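Local coordinates for protein epoxyqueuosine reductase (Streptococcus thermophilus, PDB 5D6S) that belongs to the QueG family of reductases and binds cobalamin together with two iron-sulfur clusters, at residues 46-51 against 199-204; 92-97 against 194-199; 246-251 against 322-327; 353-358 against 384-389. All blocks are in the same frame, centred on the assembly; numbering follows the deposited sequence.

Interaction 1. Residues 46-51 against 199-204; sequences IGFTTA and LEIEPD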
loop_
_atom_site.group_PDB
_atom_site.type_symbol
_atom_site.label_atom_id
_atom_site.label_comp_id
_atom_site.label_asym_id
_atom_site.label_seq_id
_atom_site.Cartn_x
_atom_site.Cartn_y
_atom_site.Cartn_z
ATOM N N ILE A 46 -7.028 -19.886 -6.137
ATOM C CA ILE A 46 -8.307 -19.524 -6.729
ATOM C C ILE A 46 -9.422 -20.082 -5.886
ATOM O O ILE A 46 -9.265 -21.080 -5.183
ATOM C CB ILE A 46 -8.399 -19.987 -8.185
ATOM C CG1 ILE A 46 -9.659 -19.453 -8.848
ATOM C CG2 ILE A 46 -8.304 -21.507 -8.282
ATOM C CD1 ILE A 46 -9.537 -19.395 -10.356
ATOM N N GLY A 47 -10.543 -19.397 -5.925
ATOM C CA GLY A 47 -11.646 -19.670 -5.023
ATOM C C GLY A 47 -12.933 -19.326 -5.746
ATOM O O GLY A 47 -12.901 -18.658 -6.776
ATOM N N PHE A 48 -14.058 -19.814 -5.216
ATOM C CA PHE A 48 -15.360 -19.604 -5.829
ATOM C C PHE A 48 -16.352 -19.285 -4.743
ATOM O O PHE A 48 -16.267 -19.789 -3.628
ATOM C CB PHE A 48 -15.807 -20.838 -6.603
ATOM C CG PHE A 48 -14.855 -21.248 -7.687
ATOM C CD1 PHE A 48 -13.755 -22.045 -7.386
ATOM C CD2 PHE A 48 -15.036 -20.817 -8.998
ATOM C CE1 PHE A 48 -12.849 -22.414 -8.372
ATOM C CE2 PHE A 48 -14.134 -21.190 -9.991
ATOM C CZ PHE A 48 -13.037 -21.998 -9.679
ATOM N N THR A 49 -17.290 -18.414 -5.064
ATOM C CA THR A 49 -18.319 -18.058 -4.106
ATOM C C THR A 49 -19.505 -17.508 -4.869
ATOM O O THR A 49 -19.424 -17.227 -6.062
ATOM C CB THR A 49 -17.827 -17.045 -3.062
ATOM O OG1 THR A 49 -18.952 -16.495 -2.364
ATOM C CG2 THR A 49 -17.073 -15.927 -3.727
ATOM N N THR A 50 -20.619 -17.387 -4.169
ATOM C CA THR A 50 -21.844 -16.946 -4.806
ATOM C C THR A 50 -21.755 -15.449 -5.046
ATOM O O THR A 50 -20.949 -14.747 -4.423
ATOM C CB THR A 50 -23.087 -17.250 -3.942
ATOM O OG1 THR A 50 -23.035 -16.479 -2.736
ATOM C CG2 THR A 50 -23.160 -18.738 -3.603
ATOM N N ALA A 51 -22.603 -14.977 -5.944
ATOM C CA ALA A 51 -22.865 -13.560 -6.090
ATOM C C ALA A 51 -23.862 -13.076 -5.025
ATOM O O ALA A 51 -24.559 -12.083 -5.234
ATOM C CB ALA A 51 -23.405 -13.280 -7.476
ATOM N N LEU A 199 -21.839 -17.547 -14.289
ATOM C CA LEU A 199 -21.743 -19.004 -14.225
ATOM C C LEU A 199 -22.363 -19.569 -12.947
ATOM O O LEU A 199 -22.302 -18.957 -11.888
ATOM C CB LEU A 199 -20.281 -19.450 -14.324
ATOM C CG LEU A 199 -19.646 -19.586 -15.716
ATOM C CD1 LEU A 199 -20.164 -18.550 -16.701
ATOM C CD2 LEU A 199 -18.125 -19.527 -15.623
ATOM N N GLU A 200 -22.973 -20.742 -13.072
ATOM C CA GLU A 200 -23.486 -21.472 -11.922
ATOM C C GLU A 200 -22.364 -22.404 -11.527
ATOM O O GLU A 200 -22.053 -23.328 -12.279
ATOM C CB GLU A 200 -24.745 -22.267 -12.299
ATOM C CG GLU A 200 -25.735 -22.441 -11.162
ATOM C CD GLU A 200 -26.693 -21.269 -11.038
ATOM O OE1 GLU A 200 -27.377 -20.941 -12.033
ATOM O OE2 GLU A 200 -26.768 -20.678 -9.934
ATOM N N ILE A 201 -21.714 -22.142 -10.398
ATOM C CA ILE A 201 -20.586 -22.984 -9.972
ATOM C C ILE A 201 -20.607 -23.262 -8.483
ATOM O O ILE A 201 -21.048 -22.439 -7.682
ATOM C CB ILE A 201 -19.209 -22.418 -10.389
ATOM C CG1 ILE A 201 -19.113 -22.364 -11.923
ATOM C CG2 ILE A 201 -18.069 -23.271 -9.826
ATOM C CD1 ILE A 201 -17.834 -21.764 -12.468
ATOM N N GLU A 202 -20.134 -24.464 -8.156
ATOM C CA GLU A 202 -20.005 -24.950 -6.785
ATOM C C GLU A 202 -19.125 -24.028 -5.954
ATOM O O GLU A 202 -17.924 -23.945 -6.221
ATOM C CB GLU A 202 -19.367 -26.355 -6.781
ATOM C CG GLU A 202 -20.324 -27.490 -7.093
ATOM C CD GLU A 202 -21.177 -27.849 -5.895
ATOM O OE1 GLU A 202 -20.608 -28.333 -4.894
ATOM O OE2 GLU A 202 -22.409 -27.648 -5.952
ATOM N N PRO A 203 -19.711 -23.349 -4.949
ATOM C CA PRO A 203 -18.865 -22.573 -4.049
ATOM C C PRO A 203 -17.809 -23.432 -3.366
ATOM O O PRO A 203 -18.078 -24.581 -3.030
ATOM C CB PRO A 203 -19.858 -22.010 -3.022
ATOM C CG PRO A 203 -21.149 -21.936 -3.762
ATOM C CD PRO A 203 -21.147 -23.111 -4.699
ATOM N N ASP A 204 -16.610 -22.880 -3.201
ATOM C CA ASP A 204 -15.586 -23.503 -2.379
ATOM C C ASP A 204 -15.975 -23.384 -0.900
ATOM O O ASP A 204 -16.998 -22.777 -0.568
ATOM C CB ASP A 204 -14.205 -22.871 -2.644
ATOM C CG ASP A 204 -13.437 -23.578 -3.746
ATOM O OD1 ASP A 204 -13.645 -24.799 -3.939
ATOM O OD2 ASP A 204 -12.590 -22.930 -4.392
#

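Interaction 2. Residues 92-97 against 194-199; sequences KTIISI and ELITNL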
loop_
_atom_site.group_PDB
_atom_site.type_symbol
_atom_site.label_atom_id
_atom_site.label_comp_id
_atom_site.label_asym_id
_atom_site.label_seq_id
_atom_site.Cartn_x
_atom_site.Cartn_y
_atom_site.Cartn_z
ATOM N N LYS A 92 -23.951 -14.514 -10.771
ATOM C CA LYS A 92 -24.303 -15.822 -10.278
ATOM C C LYS A 92 -23.196 -16.367 -9.370
ATOM O O LYS A 92 -23.464 -16.815 -8.271
ATOM C CB LYS A 92 -24.550 -16.747 -11.471
ATOM C CG LYS A 92 -25.649 -17.764 -11.244
ATOM C CD LYS A 92 -27.021 -17.107 -11.206
ATOM C CE LYS A 92 -27.814 -17.609 -10.006
ATOM N NZ LYS A 92 -29.181 -17.032 -9.933
ATOM N N THR A 93 -21.954 -16.338 -9.836
ATOM C CA THR A 93 -20.818 -16.661 -8.982
ATOM C C THR A 93 -19.720 -15.592 -9.093
ATOM O O THR A 93 -19.705 -14.796 -10.041
ATOM C CB THR A 93 -20.245 -18.066 -9.289
ATOM O OG1 THR A 93 -19.201 -18.373 -8.358
ATOM C CG2 THR A 93 -19.669 -18.148 -10.685
ATOM N N ILE A 94 -18.830 -15.555 -8.098
ATOM C CA ILE A 94 -17.643 -14.675 -8.095
ATOM C C ILE A 94 -16.406 -15.529 -7.908
ATOM O O ILE A 94 -16.341 -16.335 -6.991
ATOM C CB ILE A 94 -17.662 -13.633 -6.944
ATOM C CG1 ILE A 94 -18.845 -12.666 -7.093
ATOM C CG2 ILE A 94 -16.372 -12.834 -6.937
ATOM C CD1 ILE A 94 -19.108 -11.807 -5.873
ATOM N N ILE A 95 -15.411 -15.307 -8.755
ATOM C CA ILE A 95 -14.156 -16.047 -8.694
ATOM C C ILE A 95 -13.077 -15.136 -8.140
ATOM O O ILE A 95 -12.704 -14.152 -8.778
ATOM C CB ILE A 95 -13.707 -16.511 -10.085
ATOM C CG1 ILE A 95 -14.873 -17.197 -10.805
ATOM C CG2 ILE A 95 -12.492 -17.413 -9.968
ATOM C CD1 ILE A 95 -14.606 -17.532 -12.265
ATOM N N SER A 96 -12.580 -15.472 -6.955
ATOM C CA SER A 96 -11.525 -14.707 -6.320
ATOM C C SER A 96 -10.187 -15.276 -6.719
ATOM O O SER A 96 -9.965 -16.467 -6.530
ATOM C CB SER A 96 -11.647 -14.765 -4.799
ATOM O OG SER A 96 -10.509 -14.174 -4.191
ATOM N N ILE A 97 -9.279 -14.429 -7.215
ATOM C CA ILE A 97 -7.891 -14.856 -7.460
ATOM C C ILE A 97 -6.899 -14.267 -6.454
ATOM O O ILE A 97 -7.181 -13.273 -5.795
ATOM C CB ILE A 97 -7.412 -14.562 -8.891
ATOM C CG1 ILE A 97 -7.361 -13.075 -9.167
ATOM C CG2 ILE A 97 -8.334 -15.237 -9.883
ATOM C CD1 ILE A 97 -6.531 -12.771 -10.396
ATOM N N GLU A 194 -10.874 -10.252 -8.405
ATOM C CA GLU A 194 -12.180 -10.903 -8.552
ATOM C C GLU A 194 -12.641 -10.870 -9.991
ATOM O O GLU A 194 -12.456 -9.880 -10.689
ATOM C CB GLU A 194 -13.280 -10.184 -7.784
ATOM C CG GLU A 194 -13.043 -10.044 -6.309
ATOM C CD GLU A 194 -12.426 -8.728 -5.963
ATOM O OE1 GLU A 194 -11.309 -8.759 -5.409
ATOM O OE2 GLU A 194 -13.048 -7.678 -6.268
ATOM N N LEU A 195 -13.277 -11.957 -10.407
ATOM C CA LEU A 195 -14.004 -11.999 -11.662
ATOM C C LEU A 195 -15.454 -12.324 -11.330
ATOM O O LEU A 195 -15.794 -13.474 -11.020
ATOM C CB LEU A 195 -13.400 -13.054 -12.586
ATOM C CG LEU A 195 -13.919 -13.068 -14.013
ATOM C CD1 LEU A 195 -13.633 -11.760 -14.726
ATOM C CD2 LEU A 195 -13.272 -14.221 -14.765
ATOM N N ILE A 196 -16.297 -11.296 -11.336
ATOM C CA ILE A 196 -17.735 -11.490 -11.178
ATOM C C ILE A 196 -18.239 -12.095 -12.479
ATOM O O ILE A 196 -17.797 -11.707 -13.559
ATOM C CB ILE A 196 -18.490 -10.178 -10.921
ATOM C CG1 ILE A 196 -17.955 -9.468 -9.681
ATOM C CG2 ILE A 196 -19.973 -10.451 -10.705
ATOM C CD1 ILE A 196 -18.455 -8.041 -9.544
ATOM N N THR A 197 -19.164 -13.046 -12.371
ATOM C CA THR A 197 -19.575 -13.848 -13.523
ATOM C C THR A 197 -21.017 -14.387 -13.429
ATOM O O THR A 197 -21.608 -14.463 -12.348
ATOM C CB THR A 197 -18.552 -14.990 -13.777
ATOM O OG1 THR A 197 -19.080 -15.922 -14.718
ATOM C CG2 THR A 197 -18.242 -15.740 -12.521
ATOM N N ASN A 198 -21.559 -14.784 -14.584
ATOM C CA ASN A 198 -22.912 -15.378 -14.678
ATOM C C ASN A 198 -22.937 -16.918 -14.697
ATOM O O ASN A 198 -23.944 -17.516 -15.060
ATOM C CB ASN A 198 -23.630 -14.858 -15.920
ATOM C CG ASN A 198 -23.070 -15.431 -17.211
ATOM O OD1 ASN A 198 -22.055 -16.135 -17.220
ATOM N ND2 ASN A 198 -23.712 -15.098 -18.316
ATOM N N LEU A 199 -21.839 -17.547 -14.289
ATOM C CA LEU A 199 -21.743 -19.004 -14.225
ATOM C C LEU A 199 -22.363 -19.569 -12.947
ATOM O O LEU A 199 -22.302 -18.957 -11.888
ATOM C CB LEU A 199 -20.281 -19.450 -14.324
ATOM C CG LEU A 199 -19.646 -19.586 -15.716
ATOM C CD1 LEU A 199 -20.164 -18.550 -16.701
ATOM C CD2 LEU A 199 -18.125 -19.527 -15.623
HETATM O O HOH W 1 -10.850 -10.766 -4.158
#

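Interaction 3. Residues 246-251 against 322-327; sequences GMMDME and QRNAII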
loop_
_atom_site.group_PDB
_atom_site.type_symbol
_atom_site.label_atom_id
_atom_site.label_comp_id
_atom_site.label_asym_id
_atom_site.label_seq_id
_atom_site.Cartn_x
_atom_site.Cartn_y
_atom_site.Cartn_z
ATOM N N GLY A 246 -0.481 16.504 0.954
ATOM C CA GLY A 246 -0.278 17.516 1.960
ATOM C C GLY A 246 0.923 17.267 2.851
ATOM O O GLY A 246 1.913 16.621 2.488
ATOM N N MET A 247 0.787 17.759 4.062
ATOM C CA MET A 247 1.824 17.788 5.022
ATOM C C MET A 247 1.552 16.661 6.012
ATOM O O MET A 247 0.533 16.673 6.690
ATOM C CB MET A 247 1.750 19.167 5.651
ATOM C CG MET A 247 3.012 19.634 6.274
ATOM S SD MET A 247 4.301 20.121 5.116
ATOM C CE MET A 247 5.619 20.014 6.326
ATOM N N MET A 248 2.457 15.683 6.103
ATOM C CA MET A 248 2.364 14.598 7.102
ATOM C C MET A 248 2.458 15.127 8.518
ATOM O O MET A 248 3.450 15.756 8.856
ATOM C CB MET A 248 3.497 13.573 6.911
ATOM C CG MET A 248 3.418 12.316 7.795
ATOM S SD MET A 248 4.638 11.021 7.486
ATOM C CE MET A 248 4.407 10.634 5.753
ATOM N N ASP A 249 1.474 14.825 9.370
ATOM C CA ASP A 249 1.512 15.276 10.773
ATOM C C ASP A 249 2.782 14.806 11.465
ATOM O O ASP A 249 3.294 13.717 11.164
ATOM C CB ASP A 249 0.304 14.766 11.565
ATOM C CG ASP A 249 0.303 15.254 13.015
ATOM O OD1 ASP A 249 -0.085 16.418 13.236
ATOM O OD2 ASP A 249 0.693 14.475 13.938
ATOM N N MET A 250 3.247 15.616 12.410
ATOM C CA MET A 250 4.457 15.347 13.187
ATOM C C MET A 250 4.567 13.932 13.722
ATOM O O MET A 250 5.650 13.344 13.734
ATOM C CB MET A 250 4.540 16.323 14.372
ATOM C CG MET A 250 5.934 16.416 14.988
ATOM S SD MET A 250 7.132 17.153 13.870
ATOM C CE MET A 250 6.607 18.848 13.744
ATOM N N GLU A 251 3.466 13.388 14.203
ATOM C CA GLU A 251 3.533 12.081 14.841
ATOM C C GLU A 251 4.101 11.006 13.918
ATOM O O GLU A 251 4.870 10.140 14.357
ATOM C CB GLU A 251 2.155 11.648 15.314
ATOM C CG GLU A 251 2.138 10.306 16.042
ATOM C CD GLU A 251 0.741 9.840 16.415
ATOM O OE1 GLU A 251 -0.194 10.687 16.476
ATOM O OE2 GLU A 251 0.582 8.617 16.650
ATOM N N GLN A 322 8.881 12.008 -2.664
ATOM C CA GLN A 322 10.011 12.873 -2.337
ATOM C C GLN A 322 9.833 13.511 -0.959
ATOM O O GLN A 322 10.797 13.641 -0.209
ATOM C CB GLN A 322 10.238 13.904 -3.434
ATOM C CG GLN A 322 10.736 13.236 -4.717
ATOM C CD GLN A 322 10.960 14.188 -5.879
ATOM O OE1 GLN A 322 10.321 15.241 -5.971
ATOM N NE2 GLN A 322 11.858 13.807 -6.788
ATOM N N ARG A 323 8.598 13.892 -0.616
ATOM C CA ARG A 323 8.322 14.328 0.742
ATOM C C ARG A 323 8.811 13.252 1.731
ATOM O O ARG A 323 9.488 13.547 2.699
ATOM C CB ARG A 323 6.801 14.605 0.965
ATOM C CG ARG A 323 6.408 14.486 2.434
ATOM C CD ARG A 323 5.078 15.057 2.858
ATOM N NE ARG A 323 3.805 14.318 2.668
ATOM C CZ ARG A 323 3.616 13.063 2.281
ATOM N NH1 ARG A 323 4.597 12.220 2.003
ATOM N NH2 ARG A 323 2.381 12.634 2.161
ATOM N N ASN A 324 8.389 12.008 1.494
ATOM C CA ASN A 324 8.712 10.903 2.378
ATOM C C ASN A 324 10.216 10.666 2.456
ATOM O O ASN A 324 10.751 10.348 3.512
ATOM C CB ASN A 324 8.032 9.611 1.910
ATOM C CG ASN A 324 6.526 9.711 1.941
ATOM O OD1 ASN A 324 5.971 10.573 2.614
ATOM N ND2 ASN A 324 5.854 8.825 1.230
ATOM N N ALA A 325 10.889 10.857 1.337
ATOM C CA ALA A 325 12.315 10.662 1.276
ATOM C C ALA A 325 13.015 11.691 2.126
ATOM O O ALA A 325 14.008 11.378 2.796
ATOM C CB ALA A 325 12.799 10.724 -0.178
ATOM N N ILE A 326 12.519 12.929 2.102
ATOM C CA ILE A 326 13.064 13.979 2.987
ATOM C C ILE A 326 12.884 13.543 4.426
ATOM O O ILE A 326 13.788 13.677 5.256
ATOM C CB ILE A 326 12.398 15.325 2.750
ATOM C CG1 ILE A 326 12.853 15.878 1.403
ATOM C CG2 ILE A 326 12.769 16.299 3.854
ATOM C CD1 ILE A 326 11.926 16.930 0.865
ATOM N N ILE A 327 11.737 12.954 4.709
ATOM C CA ILE A 327 11.493 12.477 6.045
ATOM C C ILE A 327 12.466 11.357 6.419
ATOM O O ILE A 327 12.953 11.306 7.558
ATOM C CB ILE A 327 10.046 12.053 6.217
ATOM C CG1 ILE A 327 9.153 13.303 6.137
ATOM C CG2 ILE A 327 9.853 11.367 7.559
ATOM C CD1 ILE A 327 7.673 13.025 5.925
#

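Interaction 4. Residues 353-358 against 384-389; sequences HTATAI and EHSQAE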
loop_
_atom_site.group_PDB
_atom_site.type_symbol
_atom_site.label_atom_id
_atom_site.label_comp_id
_atom_site.label_asym_id
_atom_site.label_seq_id
_atom_site.Cartn_x
_atom_site.Cartn_y
_atom_site.Cartn_z
ATOM N N HIS A 353 7.481 20.234 0.181
ATOM C CA HIS A 353 8.878 19.844 0.337
ATOM C C HIS A 353 9.698 20.849 1.137
ATOM O O HIS A 353 10.479 20.455 2.009
ATOM C CB HIS A 353 9.539 19.624 -1.006
ATOM C CG HIS A 353 8.972 18.480 -1.769
ATOM N ND1 HIS A 353 9.182 18.312 -3.121
ATOM C CD2 HIS A 353 8.165 17.470 -1.381
ATOM C CE1 HIS A 353 8.574 17.206 -3.519
ATOM N NE2 HIS A 353 7.934 16.690 -2.485
ATOM N N THR A 354 9.512 22.129 0.857
ATOM C CA THR A 354 10.189 23.159 1.613
ATOM C C THR A 354 9.921 23.018 3.099
ATOM O O THR A 354 10.834 23.006 3.930
ATOM C CB THR A 354 9.746 24.553 1.146
ATOM O OG1 THR A 354 10.125 24.756 -0.220
ATOM C CG2 THR A 354 10.388 25.659 2.012
ATOM N N ALA A 355 8.647 22.961 3.453
ATOM C CA ALA A 355 8.264 22.905 4.872
ATOM C C ALA A 355 8.794 21.632 5.516
ATOM O O ALA A 355 9.218 21.609 6.659
ATOM C CB ALA A 355 6.771 22.974 5.005
ATOM N N THR A 356 8.780 20.562 4.761
ATOM C CA THR A 356 9.263 19.280 5.295
ATOM C C THR A 356 10.779 19.384 5.498
ATOM O O THR A 356 11.288 19.028 6.551
ATOM C CB THR A 356 8.888 18.135 4.373
ATOM O OG1 THR A 356 7.469 18.173 4.151
ATOM C CG2 THR A 356 9.291 16.840 4.973
ATOM N N ALA A 357 11.465 19.974 4.524
ATOM C CA ALA A 357 12.909 20.180 4.610
ATOM C C ALA A 357 13.313 21.070 5.801
ATOM O O ALA A 357 14.288 20.773 6.480
ATOM C CB ALA A 357 13.443 20.761 3.315
ATOM N N ILE A 358 12.569 22.145 6.054
ATOM C CA ILE A 358 12.850 22.998 7.201
ATOM C C ILE A 358 12.816 22.199 8.497
ATOM O O ILE A 358 13.757 22.240 9.281
ATOM C CB ILE A 358 11.839 24.150 7.280
ATOM C CG1 ILE A 358 12.182 25.185 6.208
ATOM C CG2 ILE A 358 11.867 24.792 8.655
ATOM C CD1 ILE A 358 11.111 26.207 6.042
ATOM N N GLU A 384 2.037 29.158 4.957
ATOM C CA GLU A 384 1.673 28.829 6.321
ATOM C C GLU A 384 2.289 27.542 6.869
ATOM O O GLU A 384 2.656 27.474 8.017
ATOM C CB GLU A 384 0.148 28.773 6.437
ATOM C CG GLU A 384 -0.342 28.557 7.862
ATOM C CD GLU A 384 -1.815 28.923 8.088
ATOM O OE1 GLU A 384 -2.256 30.009 7.590
ATOM O OE2 GLU A 384 -2.504 28.138 8.821
ATOM N N HIS A 385 2.408 26.517 6.057
ATOM C CA HIS A 385 3.025 25.296 6.528
ATOM C C HIS A 385 4.514 25.417 6.778
ATOM O O HIS A 385 5.000 24.963 7.810
ATOM C CB HIS A 385 2.811 24.185 5.542
ATOM C CG HIS A 385 1.379 23.923 5.261
ATOM N ND1 HIS A 385 0.609 23.085 6.041
ATOM C CD2 HIS A 385 0.570 24.391 4.282
ATOM C CE1 HIS A 385 -0.615 23.038 5.542
ATOM N NE2 HIS A 385 -0.660 23.814 4.469
ATOM N N SER A 386 5.227 26.030 5.841
ATOM C CA SER A 386 6.619 26.382 6.075
ATOM C C SER A 386 6.812 27.264 7.318
ATOM O O SER A 386 7.700 27.003 8.139
ATOM C CB SER A 386 7.189 27.078 4.868
ATOM O OG SER A 386 7.251 26.179 3.768
ATOM N N GLN A 387 5.946 28.272 7.472
ATOM C CA GLN A 387 5.955 29.167 8.633
ATOM C C GLN A 387 5.822 28.374 9.918
ATOM O O GLN A 387 6.630 28.499 10.831
ATOM C CB GLN A 387 4.797 30.162 8.552
ATOM C CG GLN A 387 4.774 31.218 9.642
ATOM C CD GLN A 387 5.780 32.327 9.394
ATOM O OE1 GLN A 387 6.063 32.688 8.241
ATOM N NE2 GLN A 387 6.327 32.882 10.471
ATOM N N ALA A 388 4.847 27.478 9.942
ATOM C CA ALA A 388 4.619 26.650 11.101
ATOM C C ALA A 388 5.832 25.804 11.473
ATOM O O ALA A 388 6.227 25.753 12.645
ATOM C CB ALA A 388 3.410 25.774 10.868
ATOM N N GLU A 389 6.421 25.132 10.494
ATOM C CA GLU A 389 7.582 24.260 10.754
ATOM C C GLU A 389 8.772 25.092 11.182
ATOM O O GLU A 389 9.534 24.691 12.052
ATOM C CB GLU A 389 7.955 23.418 9.508
ATOM C CG GLU A 389 6.892 22.435 9.043
ATOM C CD GLU A 389 6.509 21.409 10.098
ATOM O OE1 GLU A 389 5.314 21.042 10.172
ATOM O OE2 GLU A 389 7.387 20.971 10.886
#

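Interaction 1. Residues 46-51 against 199-204
Phe-48 meets the loop 199-204 with both its backbone and its ring. Its carbonyl O accepts from the backbone N of Asp-204 at 3.1 Å, and this is the single hydrogen bond between the two segments. The same aspartate turns its carboxylate to the ring: OD2 lies 3.3 Å from Phe-48 CD1, at the ring edge and near its plane, with the ring and carboxylate planes 72° apart. The other ortho carbon, CD2, has CG2 of Ile-201 at 4.0 Å, approaching obliquely. The first torsion (chi1 -58°) sets CG anti to the residue's own carbonyl carbon, and the second then turns CD1 to Asp-204 and CD2 to Ile-201. Farther along the strand, Thr-50 CG2 packs on Pro-203 CG at 3.8 Å.

Residues 46-50 belong to strand 45-50, at one edge of a four-stranded antiparallel sheet. The carbonyl of Thr-49 is bonded inward to Ile-94, whereas that of Phe-48, next to it, serves the loop. The loop therefore covers this edge of the sheet without adding a strand to it: 199-204 has no regular strand, a single backbone bond joins the segments, and their directions differ by 115°.

Beyond the first shell, Lys-31 fixes the loop from the N-terminal helix 30-40: its NZ forms a salt bridge with Asp-204 OD1 and a hydrogen bond to Glu-202 O. Ile-34 and Gln-35 of that helix touch Phe-48, and Ile-30 touches Ile-201. Thr-49 OG1 is bonded to NE of Arg-169, and the threonine side chain lies about 12 Å from the bound cobalamin.

Interaction 2. Residues 92-97 against 194-199
Thr-197 O is gripped by two donors from the facing segment, Lys-92 N at 2.8 Å and Thr-93 N at 3.2 Å. Two consecutive residues thus face one, the definition of a classic beta bulge. In return Thr-197 N donates to Thr-93 O at 3.0 Å. Two residues on, Ile-95 and Leu-195 form the next hydrogen-bonded pair: Ile-95 N reaches Leu-195 O with an N-H...O angle of 171°, and Leu-195 N reaches Ile-95 O at 2.8 Å. Strands 93-100 and 190-197 are the two inner strands of the four-stranded antiparallel sheet, and the segment axes run at 167°. Their other backbone groups are used outward, Ile-94 bonding to Thr-49 and Ile-196 to Lys-153.

The side chains of Thr-93 and Thr-197 lie side by side, pointing the same way, each with OG1 anti to its backbone N. Thr-93 OG1 bonds to Thr-49 O, while Thr-197 OG1 accepts from Leu-199 N at 3.2 Å, an ST turn just where the strand ends. Asn-198 gives its ND2 to Asn-149 O. On the opposite face, Ile-94 CG1 packs on Ile-196 CG1 at 4.2 Å; the neighbouring Glu-194 side chain comes within about 6 Å of cobalamin.

Interaction 3. Residues 246-251 against 322-327
Arg-323 and Met-248 join helix 318-331, in the all-helical C-terminal part, to the segment 246-251 within the double-cluster 4Fe-4S domain, where helix 250-255 begins. The close-packed part is built on the arginine. Its NE donates to Gly-246 O at 3.0 Å (N-H...O angle 146°), the acceptor lying at the guanidinium edge, tilted 17° from its plane. Met-248 reaches over a face of the same group. Its CG is anti to the backbone N (chi1 -174°) and the chain stays extended until it bends at chi3; CE then stands 4.0 Å above the guanidinium plane, offset toward the rim.

Only 216 Å² is buried in all, because the second half of 246-251 turns away. Asp-249 and Met-250 are exposed and make no contact with 322-327. There Asp-249 sits at the N-cap position before helix 250-255, its OD2 accepting from Glu-251 N at 3.0 Å.

Back on the packed side, Asn-324 gives its ND2 to Ile-260 O and Thr-242 O, and the sulfur of Met-248 packs against the helix as well, with SD 4.0 Å from CD1 of Ile-327.

Interaction 4. Residues 353-358 against 384-389
Ala-355 packs its CB methyl against Ser-386, 3.5 Å from the hydroxyl OG, at the centre of a contact between two almost exactly parallel helical segments. The axes of 353-358 and 384-389 run 2° apart and approach to 8.3 Å, consistent with the small side chains of Ala-355 and Ser-386 at the contact. On one flank of this pair, CG2 of Thr-354 lies 3.6 Å from the same OG, and CD1 of Ile-358 stands 4.2 Å from CB of Ser-386.

Glu-389 can be followed outward from the backbone. Its CB lies 3.6 Å from the carbonyl O of Ala-355. CG, anti to the glutamate's own carbonyl carbon (chi1 -63°), comes to 3.4 Å from that oxygen and also touches CB of Ala-355 at 4.1 Å. The chain then bends at chi2 (-59°), and at its tip OE1 forms a salt bridge with Arg-253, on helix 250-255.

Helix 370-377 lies between these two helices in sequence, and the two segments run parallel, consistent with the helical, HEAT-like C-terminal region of QueG-type proteins. The contact itself consists of methyl and methylene groups against one another and against oxygens, while the hydroxyl of Thr-354 is bonded to Asn-348. Its cohesion should therefore come mainly from van der Waals packing and burial.

In the fold
The contacts form two groups at opposite ends of an elongated chain. Interactions 1 and 2 have centres 7 Å apart, share Leu-199 and use the same antiparallel sheet, in which strand 93-100 lies between 45-50 and 190-197; along the chain interaction 2 is nested within the loop closed by interaction 1. Interactions 3 and 4 follow in series, their centres 10 Å apart, and touch through Met-247 on Ala-355 and Thr-356. Between the two groups the centres are 40 to 53 Å apart. Cobalamin approaches both: about 6 Å from Glu-194 in interaction 2 and about 11 Å from Asn-324 in interaction 3, which places it between the sheet and the C-terminal helices.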